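Local atomic coordinates of Fe(2+) transporter FeoB (Escherichia coli, PDB entry 3I8S), a protein that takes up ferrous iron across the bacterial inner membrane, probably coupling GTP binding by its cytosolic G domain to opening of the channel. Residues A[107-112]-A[167-172]; A[134-139]-A[257-262]. One frame throughout, in Å; residues are numbered along the deposited sequence. Where two conformers were deposited one is given.

Contact 1 (A[107-112]-A[167-172])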
ATOM      1  N   GLN A 107       0.162  -1.469  -4.642  1.00 23.35           N
ATOM      2  CA  GLN A 107      -1.245  -1.774  -4.381  0.50 22.82           C
ATOM      3  C   GLN A 107      -1.932  -0.621  -3.668  1.00 22.30           C
ATOM      4  O   GLN A 107      -3.052  -0.264  -4.021  1.00 23.17           O
ATOM      5  CB  GLN A 107      -1.406  -3.072  -3.573  0.50 23.00           C
ATOM      6  CG  GLN A 107      -0.868  -4.311  -4.281  0.50 22.10           C
ATOM      7  CD  GLN A 107      -1.880  -5.474  -4.352  0.50 23.76           C
ATOM      8  OE1 GLN A 107      -2.014  -6.273  -3.409  0.50 21.52           O
ATOM      9  NE2 GLN A 107      -2.594  -5.562  -5.472  0.50 21.07           N
ATOM     10  N   LEU A 108      -1.278  -0.051  -2.662  1.00 22.23           N
ATOM     11  CA  LEU A 108      -1.820   1.083  -1.898  1.00 22.83           C
ATOM     12  C   LEU A 108      -2.042   2.274  -2.806  1.00 22.81           C
ATOM     13  O   LEU A 108      -3.089   2.894  -2.756  1.00 21.66           O
ATOM     14  CB  LEU A 108      -0.906   1.524  -0.762  1.00 23.46           C
ATOM     15  CG  LEU A 108      -0.568   0.448   0.238  1.00 26.27           C
ATOM     16  CD1 LEU A 108       0.442   1.028   1.153  1.00 25.17           C
ATOM     17  CD2 LEU A 108      -1.849   0.023   0.933  1.00 25.65           C
ATOM     18  N   LEU A 109      -1.071   2.546  -3.669  1.00 23.31           N
ATOM     19  CA  LEU A 109      -1.144   3.702  -4.576  1.00 23.62           C
ATOM     20  C   LEU A 109      -2.260   3.523  -5.622  1.00 24.26           C
ATOM     21  O   LEU A 109      -2.952   4.479  -5.982  1.00 24.91           O
ATOM     22  CB  LEU A 109       0.241   3.879  -5.243  1.00 24.32           C
ATOM     23  CG  LEU A 109       1.355   4.309  -4.281  1.00 22.09           C
ATOM     24  CD1 LEU A 109       2.730   4.287  -4.986  1.00 21.54           C
ATOM     25  CD2 LEU A 109       1.044   5.659  -3.696  1.00 23.52           C
ATOM     26  N   GLU A 110      -2.433   2.304  -6.101  1.00 24.94           N
ATOM     27  CA  GLU A 110      -3.505   2.000  -7.044  1.00 26.57           C
ATOM     28  C   GLU A 110      -4.911   2.168  -6.442  1.00 27.50           C
ATOM     29  O   GLU A 110      -5.863   2.508  -7.161  1.00 25.16           O
ATOM     30  CB  GLU A 110      -3.361   0.603  -7.609  1.00 26.98           C
ATOM     31  CG  GLU A 110      -2.237   0.435  -8.550  1.00 28.78           C
ATOM     32  CD  GLU A 110      -2.414  -0.789  -9.400  1.00 30.16           C
ATOM     33  OE1 GLU A 110      -2.440  -1.928  -8.857  1.00 38.16           O
ATOM     34  OE2 GLU A 110      -2.573  -0.607 -10.603  1.00 37.49           O
ATOM     35  N   LEU A 111      -5.033   1.941  -5.133  1.00 27.24           N
ATOM     36  CA  LEU A 111      -6.296   2.202  -4.415  1.00 28.42           C
ATOM     37  C   LEU A 111      -6.528   3.694  -4.232  1.00 28.90           C
ATOM     38  O   LEU A 111      -7.664   4.161  -3.982  1.00 29.88           O
ATOM     39  CB  LEU A 111      -6.278   1.500  -3.040  1.00 28.35           C
ATOM     40  CG  LEU A 111      -6.594   0.020  -3.148  1.00 29.13           C
ATOM     41  CD1 LEU A 111      -6.183  -0.692  -1.844  1.00 32.37           C
ATOM     42  CD2 LEU A 111      -8.084  -0.133  -3.466  1.00 28.37           C
ATOM     43  N   GLY A 112      -5.453   4.460  -4.359  1.00 28.83           N
ATOM     44  CA  GLY A 112      -5.561   5.897  -4.313  1.00 29.19           C
ATOM     45  C   GLY A 112      -5.617   6.468  -2.911  1.00 29.87           C
ATOM     46  O   GLY A 112      -5.976   7.638  -2.740  1.00 30.00           O
ATOM     47  N   LYS A 167      -1.301  15.038   1.488  1.00 28.37           N
ATOM     48  CA  LYS A 167      -2.114  15.401   0.352  1.00 29.22           C
ATOM     49  C   LYS A 167      -2.415  14.162  -0.459  1.00 28.30           C
ATOM     50  O   LYS A 167      -1.859  13.105  -0.217  1.00 27.89           O
ATOM     51  CB  LYS A 167      -1.336  16.409  -0.523  1.00 30.09           C
ATOM     52  CG  LYS A 167       0.051  15.826  -0.929  1.00 33.47           C
ATOM     53  CD  LYS A 167       0.952  16.752  -1.716  1.00 34.61           C
ATOM     54  CE  LYS A 167       2.373  16.155  -1.777  1.00 36.11           C
ATOM     55  NZ  LYS A 167       3.259  17.173  -2.408  1.00 39.42           N
ATOM     56  N   ALA A 168      -3.244  14.321  -1.493  1.00 26.96           N
ATOM     57  CA  ALA A 168      -3.525  13.221  -2.356  1.00 27.33           C
ATOM     58  C   ALA A 168      -2.230  12.829  -3.083  1.00 27.38           C
ATOM     59  O   ALA A 168      -1.411  13.698  -3.427  1.00 28.45           O
ATOM     60  CB  ALA A 168      -4.606  13.612  -3.347  1.00 27.14           C
ATOM     61  N   ASN A 169      -2.083  11.553  -3.358  1.00 26.68           N
ATOM     62  CA  ASN A 169      -0.985  11.082  -4.179  1.00 26.89           C
ATOM     63  C   ASN A 169      -1.149  11.655  -5.570  1.00 27.49           C
ATOM     64  O   ASN A 169      -2.265  11.947  -6.004  1.00 24.23           O
ATOM     65  CB  ASN A 169      -0.995   9.587  -4.261  1.00 28.27           C
ATOM     66  CG  ASN A 169      -1.128   8.919  -2.891  1.00 30.52           C
ATOM     67  OD1 ASN A 169      -0.696   9.451  -1.875  1.00 34.46           O
ATOM     68  ND2 ASN A 169      -1.757   7.781  -2.874  1.00 28.83           N
ATOM     69  N   GLU A 170      -0.037  11.805  -6.271  1.00 27.38           N
ATOM     70  CA  GLU A 170      -0.088  12.331  -7.615  1.00 27.36           C
ATOM     71  C   GLU A 170      -0.533  11.227  -8.579  1.00 26.53           C
ATOM     72  O   GLU A 170      -0.230  10.052  -8.364  1.00 24.84           O
ATOM     73  CB  GLU A 170       1.295  12.870  -8.016  1.00 27.68           C
ATOM     74  CG  GLU A 170       1.840  13.974  -7.107  1.00 29.77           C
ATOM     75  CD  GLU A 170       3.163  14.598  -7.629  1.00 33.57           C
ATOM     76  OE1 GLU A 170       3.930  13.929  -8.377  1.00 41.21           O
ATOM     77  OE2 GLU A 170       3.429  15.783  -7.293  1.00 39.02           O
ATOM     78  N   ASN A 171      -1.214  11.628  -9.650  1.00 26.22           N
ATOM     79  CA  ASN A 171      -1.695  10.753 -10.742  1.00 25.94           C
ATOM     80  C   ASN A 171      -0.568  10.389 -11.709  1.00 26.11           C
ATOM     81  O   ASN A 171      -0.649  10.595 -12.920  1.00 26.09           O
ATOM     82  CB  ASN A 171      -2.842  11.398 -11.517  1.00 25.67           C
ATOM     83  CG  ASN A 171      -2.459  12.757 -12.150  1.00 25.45           C
ATOM     84  OD1 ASN A 171      -1.855  13.603 -11.486  1.00 25.34           O
ATOM     85  ND2 ASN A 171      -2.815  12.966 -13.433  1.00 25.32           N
ATOM     86  N   VAL A 172       0.504   9.891 -11.153  1.00 26.79           N
ATOM     87  CA  VAL A 172       1.632   9.399 -11.927  1.00 28.88           C
ATOM     88  C   VAL A 172       1.190   8.200 -12.766  1.00 29.83           C
ATOM     89  O   VAL A 172       0.235   7.506 -12.415  1.00 31.94           O
ATOM     90  CB  VAL A 172       2.756   8.952 -11.006  1.00 28.63           C
ATOM     91  CG1 VAL A 172       3.418  10.139 -10.319  1.00 31.09           C
ATOM     92  CG2 VAL A 172       2.208   7.998  -9.980  1.00 29.69           C
TER
HETATM   93  O   HOH W   1      -2.064   7.039  -5.760  1.00 18.22           O
HETATM   94  O   HOH W   2      -4.682  10.104  -2.769  1.00 18.62           O
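Leu-109, in the last turn of helix 98-111, meets Asn-169 of the irregular 167-172 segment, the two side chains crossing at about a right angle. The branch that touches is CD2, which lies 3.6 Å from the amide nitrogen ND2 of Asn-169. The backbone of Leu-109 takes part as well: its carbonyl O accepts from a water at 2.7 Å, and that water accepts in turn from Asn-169 ND2 at 3.0 Å. Gly-112 then ends the helix in a Schellman motif, with a positive phi of 82° that suits glycine, and its CA comes within 6.9 Å of the CA of Asn-169. A second water joins the backbones here, donating to Gly-112 O at 2.8 Å and accepting from Asn-169 N at 3.0 Å. On the loop side, Asn-169 leaves its backbone toward the helix, and with CG anti to the carbonyl carbon (chi1 -49°) the amide ends up beside the helix end. That amide also has direct protein partners just beyond Gly-112: ND2 donates to Ile-113 O, and OD1 accepts from Cys-115 N at the start of strand 115-120. With both ends of the amide bonded, its rotation is fixed. One asparagine and two waters thus tie the loop following helix 154-164 to the helix-to-strand turn of the G domain, largely through polar bonds, with the CD2 methyl of Leu-109 lying against the amide.

Contact 2 (A[134-139]-A[257-262])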
ATOM      1  N   ILE A 134      16.107   9.116  -3.532  1.00 27.38           N
ATOM      2  CA  ILE A 134      14.828   9.259  -2.834  1.00 27.45           C
ATOM      3  C   ILE A 134      13.811  10.065  -3.660  1.00 26.67           C
ATOM      4  O   ILE A 134      12.625   9.675  -3.810  1.00 25.63           O
ATOM      5  CB  ILE A 134      15.061   9.879  -1.441  1.00 28.03           C
ATOM      6  CG1 ILE A 134      15.689   8.831  -0.512  1.00 30.02           C
ATOM      7  CG2 ILE A 134      13.776  10.367  -0.822  1.00 28.11           C
ATOM      8  CD1 ILE A 134      16.552   9.475   0.499  1.00 30.36           C
ATOM      9  N   ASP A 135      14.259  11.181  -4.211  1.00 26.12           N
ATOM     10  CA  ASP A 135      13.336  11.996  -5.018  1.00 26.71           C
ATOM     11  C   ASP A 135      12.908  11.351  -6.315  1.00 26.28           C
ATOM     12  O   ASP A 135      11.758  11.514  -6.735  1.00 26.74           O
ATOM     13  CB  ASP A 135      13.901  13.385  -5.270  1.00 28.23           C
ATOM     14  CG  ASP A 135      13.113  14.420  -4.560  1.00 31.28           C
ATOM     15  OD1 ASP A 135      12.536  14.021  -3.518  1.00 40.99           O
ATOM     16  OD2 ASP A 135      13.014  15.565  -5.064  1.00 40.09           O
ATOM     17  N   ALA A 136      13.822  10.626  -6.955  1.00 24.44           N
ATOM     18  CA  ALA A 136      13.479   9.814  -8.099  1.00 24.05           C
ATOM     19  C   ALA A 136      12.360   8.792  -7.757  1.00 23.26           C
ATOM     20  O   ALA A 136      11.421   8.575  -8.528  1.00 23.55           O
ATOM     21  CB  ALA A 136      14.722   9.087  -8.644  1.00 22.85           C
ATOM     22  N   LEU A 137      12.460   8.157  -6.595  1.00 22.58           N
ATOM     23  CA  LEU A 137      11.408   7.250  -6.172  1.00 22.81           C
ATOM     24  C   LEU A 137      10.066   7.984  -5.910  1.00 21.77           C
ATOM     25  O   LEU A 137       9.009   7.538  -6.366  1.00 21.67           O
ATOM     26  CB  LEU A 137      11.828   6.530  -4.892  1.00 21.32           C
ATOM     27  CG  LEU A 137      10.891   5.466  -4.402  1.00 22.54           C
ATOM     28  CD1 LEU A 137      10.479   4.443  -5.392  1.00 22.01           C
ATOM     29  CD2 LEU A 137      11.547   4.805  -3.159  1.00 23.81           C
ATOM     30  N   SER A 138      10.108   9.081  -5.174  1.00 21.21           N
ATOM     31  CA  SER A 138       8.910   9.852  -4.868  1.00 23.21           C
ATOM     32  C   SER A 138       8.192  10.270  -6.153  1.00 23.34           C
ATOM     33  O   SER A 138       6.964  10.155  -6.271  1.00 23.37           O
ATOM     34  CB  SER A 138       9.250  11.110  -4.056  1.00 23.80           C
ATOM     35  OG  SER A 138       8.071  11.857  -3.769  1.00 27.91           O
ATOM     36  N   ALA A 139       8.966  10.763  -7.114  1.00 22.86           N
ATOM     37  CA  ALA A 139       8.452  11.125  -8.440  1.00 23.80           C
ATOM     38  C   ALA A 139       7.688  10.006  -9.163  1.00 24.06           C
ATOM     39  O   ALA A 139       6.708  10.298  -9.865  1.00 25.64           O
ATOM     40  CB  ALA A 139       9.599  11.614  -9.344  1.00 23.55           C
ATOM     41  N   ASP A 257      15.315   0.083 -11.349  1.00 20.34           N
ATOM     42  CA  ASP A 257      16.453   0.299 -12.235  1.00 21.12           C
ATOM     43  C   ASP A 257      16.996   1.725 -12.141  1.00 20.58           C
ATOM     44  O   ASP A 257      18.177   1.919 -12.273  1.00 19.48           O
ATOM     45  CB  ASP A 257      16.095   0.051 -13.701  1.00 21.68           C
ATOM     46  CG  ASP A 257      16.052  -1.426 -14.065  1.00 25.35           C
ATOM     47  OD1 ASP A 257      16.431  -2.261 -13.212  1.00 24.44           O
ATOM     48  OD2 ASP A 257      15.625  -1.734 -15.217  1.00 28.94           O
ATOM     49  N   VAL A 258      16.115   2.698 -11.936  1.00 20.35           N
ATOM     50  CA  VAL A 258      16.489   4.096 -11.810  1.00 21.47           C
ATOM     51  C   VAL A 258      16.908   4.463 -10.397  1.00 21.34           C
ATOM     52  O   VAL A 258      17.914   5.139 -10.175  1.00 20.66           O
ATOM     53  CB  VAL A 258      15.300   5.001 -12.222  1.00 21.03           C
ATOM     54  CG1 VAL A 258      15.616   6.462 -11.962  1.00 22.57           C
ATOM     55  CG2 VAL A 258      14.950   4.785 -13.728  1.00 21.28           C
ATOM     56  N   VAL A 259      16.105   4.006  -9.446  1.00 23.09           N
ATOM     57  CA  VAL A 259      16.151   4.449  -8.060  1.00 24.52           C
ATOM     58  C   VAL A 259      17.232   3.790  -7.192  1.00 25.19           C
ATOM     59  O   VAL A 259      17.749   4.425  -6.277  1.00 23.63           O
ATOM     60  CB  VAL A 259      14.732   4.226  -7.473  1.00 24.91           C
ATOM     61  CG1 VAL A 259      14.691   4.130  -5.997  1.00 27.73           C
ATOM     62  CG2 VAL A 259      13.794   5.320  -8.087  1.00 25.72           C
ATOM     63  N   SER A 260      17.535   2.524  -7.470  1.00 27.01           N
ATOM     64  CA  SER A 260      18.500   1.760  -6.687  1.00 28.67           C
ATOM     65  C   SER A 260      19.770   1.600  -7.488  1.00 30.54           C
ATOM     66  O   SER A 260      19.738   1.086  -8.605  1.00 31.86           O
ATOM     67  CB  SER A 260      17.914   0.410  -6.295  1.00 29.12           C
ATOM     68  OG  SER A 260      18.857  -0.327  -5.522  1.00 30.71           O
ATOM     69  N   ASN A 261      20.871   2.111  -6.934  1.00 31.60           N
ATOM     70  CA  ASN A 261      22.156   2.176  -7.608  1.00 32.77           C
ATOM     71  C   ASN A 261      23.211   1.524  -6.740  1.00 33.43           C
ATOM     72  O   ASN A 261      23.034   1.424  -5.533  1.00 32.57           O
ATOM     73  CB  ASN A 261      22.592   3.634  -7.787  1.00 33.47           C
ATOM     74  CG  ASN A 261      21.768   4.405  -8.804  1.00 34.37           C
ATOM     75  OD1 ASN A 261      22.330   5.190  -9.565  1.00 40.00           O
ATOM     76  ND2 ASN A 261      20.452   4.249  -8.778  1.00 37.46           N
ATOM     77  N   THR A 262      24.319   1.115  -7.362  1.00 34.68           N
ATOM     78  CA  THR A 262      25.522   0.738  -6.633  1.00 35.61           C
ATOM     79  C   THR A 262      26.084   1.984  -5.944  1.00 36.63           C
ATOM     80  O   THR A 262      26.105   3.067  -6.532  1.00 36.92           O
ATOM     81  CB  THR A 262      26.620   0.177  -7.585  1.00 35.76           C
ATOM     82  OG1 THR A 262      26.078  -0.874  -8.404  1.00 36.06           O
ATOM     83  CG2 THR A 262      27.782  -0.360  -6.789  1.00 35.32           C
TER
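The backbones come closest where the last turn of helix 240-259 reaches helix 134-141, the CA atoms of Leu-137 and Val-259 lying 5.8 Å apart. Val-259 does most of the touching. Both its methyls, CG1 and CG2, lie 3.9 Å from CB of Leu-137, but of the two only CG2 also presses on the helix backbone, 3.5 Å from Leu-137 N, and meets the methyl of Ala-136, with CB 3.9 Å from CG2. A chi1 of 158° at Val-259 places CG1 anti to the backbone N and CG2 anti to the carbonyl carbon, so that both branches are presented to the helix. Val-258 adds a looser touch beside it, its CG1 standing 4.3 Å from Ala-136 CB. The CB of Ala-136 thus faces the two valines, and the side-chain pairs are all apolar, although one methyl sits on a backbone nitrogen. Just past them, Asn-261 turns its side chain back on the helix it follows: ND2 donates to Val-258 O at 3.0 Å, with the carbonyl oxygen in the plane of the amide but the nitrogen well above the carbonyl plane. The carbonyl of Val-258, in the last turn of the helix, thereby has a side-chain donor. Leu-137 also touches Val-145, so its helix packs on strand 145-147, an outermost strand of the main sheet within this chain, while Val-259 also packs on Ile-132. Strand 260-262 pairs antiparallel with strand 130-132, so the end of the helical domain returns to the G domain by a two-stranded sheet, laid next to the helix that follows strand 130-132.

In the fold
Along the chain the segments alternate, 107-112, 134-139, 167-172 and 257-262, so the two contacts interlock, with centres 18 Å apart. Segments 107-112 and 134-139 belong to the G domain; 167-172 is the connection leading from helix 154-164 toward helix 179-191. Contact 1 lies about 9 Å from the centre of the chain; contact 2, about 18 Å from it, joins the last helix to the G domain. They also touch directly, Val-172 CG1 packing 3.3 Å from Ala-139 O. The G domain thus holds the linker into the helical domain and receives its last helix, a double connection through which nucleotide-dependent shifts could perhaps pass.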